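Local coordinates for 4-aminobutyrate transaminase (Acinetobacter baumannii, PDB 6WOP) that catalyses the pyridoxal 5'-phosphate-dependent transfer of the amino group of 4-aminobutyrate to 2-oxoglutarate, at the interface of chains A and B. Sequence-based numbering; all coordinates share one arbitrary frame. Chains: chain A/B, 4-aminobutyrate transaminase.

The interface of chains A and B. Residues chain A 23-24, 26-28, 380, 382; chain B 81-83.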
loop_
_atom_site.group_PDB
_atom_site.type_symbol
_atom_site.label_atom_id
_atom_site.label_comp_id
_atom_site.label_asym_id
_atom_site.label_seq_id
_atom_site.Cartn_x
_atom_site.Cartn_y
_atom_site.Cartn_z
ATOM N N MET A 23 -7.698 -7.969 32.103
ATOM C CA MET A 23 -8.197 -9.282 32.479
ATOM C C MET A 23 -8.588 -9.369 33.952
ATOM O O MET A 23 -9.678 -9.850 34.262
ATOM C CB MET A 23 -7.192 -10.390 32.142
ATOM C CG MET A 23 -7.759 -11.858 32.386
ATOM S SD MET A 23 -6.487 -12.975 33.017
ATOM C CE MET A 23 -5.285 -12.558 31.813
ATOM N N CYS A 24 -7.713 -8.980 34.874
ATOM C CA CYS A 24 -8.037 -9.191 36.288
ATOM C C CYS A 24 -8.963 -8.076 36.777
ATOM O O CYS A 24 -8.785 -6.906 36.440
ATOM C CB CYS A 24 -6.768 -9.209 37.151
ATOM S SG CYS A 24 -5.864 -10.736 37.129
ATOM N N TRP A 26 -9.183 -7.347 39.960
ATOM C CA TRP A 26 -8.514 -6.838 41.131
ATOM C C TRP A 26 -7.247 -6.120 40.688
ATOM O O TRP A 26 -6.822 -6.237 39.534
ATOM C CB TRP A 26 -8.211 -7.998 42.071
ATOM C CG TRP A 26 -7.468 -9.112 41.444
ATOM C CD1 TRP A 26 -7.989 -10.223 40.817
ATOM C CD2 TRP A 26 -6.041 -9.260 41.405
ATOM N NE1 TRP A 26 -6.969 -11.067 40.426
ATOM C CE2 TRP A 26 -5.762 -10.486 40.752
ATOM C CE3 TRP A 26 -4.977 -8.493 41.896
ATOM C CZ2 TRP A 26 -4.460 -10.946 40.552
ATOM C CZ3 TRP A 26 -3.668 -8.947 41.684
ATOM C CH2 TRP A 26 -3.425 -10.168 41.021
ATOM N N TYR A 27 -6.679 -5.319 41.589
ATOM C CA TYR A 27 -5.575 -4.419 41.230
ATOM C C TYR A 27 -4.320 -4.818 42.005
ATOM O O TYR A 27 -4.418 -5.202 43.173
ATOM C CB TYR A 27 -5.925 -2.947 41.553
ATOM C CG TYR A 27 -6.945 -2.403 40.622
ATOM C CD1 TYR A 27 -8.296 -2.817 40.674
ATOM C CD2 TYR A 27 -6.564 -1.502 39.653
ATOM C CE1 TYR A 27 -9.235 -2.324 39.744
ATOM C CE2 TYR A 27 -7.515 -0.998 38.710
ATOM C CZ TYR A 27 -8.832 -1.405 38.780
ATOM O OH TYR A 27 -9.703 -0.891 37.822
ATOM N N ALA A 28 -3.150 -4.701 41.385
ATOM C CA ALA A 28 -1.938 -5.131 42.049
ATOM C C ALA A 28 -1.489 -4.081 43.063
ATOM O O ALA A 28 -1.480 -2.868 42.793
ATOM C CB ALA A 28 -0.823 -5.379 41.042
ATOM N N LEU A 380 -2.929 -17.239 39.297
ATOM C CA LEU A 380 -3.149 -16.392 38.133
ATOM C C LEU A 380 -2.704 -17.146 36.896
ATOM O O LEU A 380 -1.502 -17.380 36.730
ATOM C CB LEU A 380 -2.343 -15.094 38.278
ATOM C CG LEU A 380 -2.304 -14.129 37.068
ATOM C CD1 LEU A 380 -3.711 -13.697 36.683
ATOM C CD2 LEU A 380 -1.479 -12.883 37.379
ATOM N N LEU A 382 -2.997 -17.558 32.458
ATOM C CA LEU A 382 -3.305 -16.952 31.161
ATOM C C LEU A 382 -3.806 -17.965 30.133
ATOM O O LEU A 382 -3.330 -19.105 30.088
ATOM C CB LEU A 382 -2.078 -16.280 30.573
ATOM C CG LEU A 382 -1.355 -15.243 31.451
ATOM C CD1 LEU A 382 -0.069 -14.888 30.741
ATOM C CD2 LEU A 382 -2.242 -14.017 31.668
ATOM N N VAL B 81 -3.165 -7.497 31.918
ATOM C CA VAL B 81 -3.386 -8.681 32.718
ATOM C C VAL B 81 -3.881 -8.245 34.088
ATOM O O VAL B 81 -4.993 -8.611 34.505
ATOM C CB VAL B 81 -2.103 -9.512 32.837
ATOM C CG1 VAL B 81 -2.309 -10.708 33.829
ATOM C CG2 VAL B 81 -1.682 -10.023 31.457
ATOM N N THR B 82 -3.027 -7.523 34.824
ATOM C CA THR B 82 -3.391 -7.046 36.142
ATOM C C THR B 82 -3.226 -5.533 36.208
ATOM O O THR B 82 -2.099 -5.016 36.107
ATOM C CB THR B 82 -2.524 -7.690 37.228
ATOM O OG1 THR B 82 -2.499 -9.116 37.049
ATOM C CG2 THR B 82 -3.071 -7.285 38.580
ATOM N N PRO B 83 -4.282 -4.801 36.444
ATOM C CA PRO B 83 -4.187 -3.353 36.411
ATOM C C PRO B 83 -3.698 -2.841 37.759
ATOM O O PRO B 83 -3.570 -3.592 38.736
ATOM C CB PRO B 83 -5.647 -2.938 36.103
ATOM C CG PRO B 83 -6.441 -3.975 36.782
ATOM C CD PRO B 83 -5.666 -5.270 36.628
#
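B:Thr82 points its methyl, CG2, at the face of the six-membered ring of A:Trp26, 3.9 Å from the ring centroid, in a CH-pi contact. With CG lying between the backbone N and the carbonyl carbon (chi1 54°), the indole presents this face to the partner chain. A:Cys24 CB packs on the same face, towards the rim, so the indole face is shared by a residue of its own chain and the partner's methyl. The methyl of A:Ala28 touches the same B:Thr82 CG2, while the other branch, the hydroxyl OG1, is directed towards SG of A:Cys24 and CD2 of A:Leu380.

One residue further along, the B:Pro83 side chain crosses that of A:Tyr27 at about a right angle, its CG over the phenol face, displaced towards the rim near CE2, with 3.7 Å between B:Pro83 CG and A:Tyr27 CE2.

At the opposite end, B:Val81 has its CG1 anti to the backbone N (chi1 174°). The A:Met23 side chain lies alongside, its CE meeting CG1, and CD2 of A:Leu382 comes across both methyls, CG1 and CG2.

Backbone hydrogen bonds fix the register of this short run: A:Cys24 N donates to B:Val81 O at 2.8 Å, and A:Ala28 N to B:Pro83 O at 2.9 Å.

The patch thus illustrates main-chain pairing combined with apolar side-chain packing. It docks a loop of one subunit onto its neighbour and, repeated by the two-fold axis, likely contributes to holding together the class-III aminotransferase dimer.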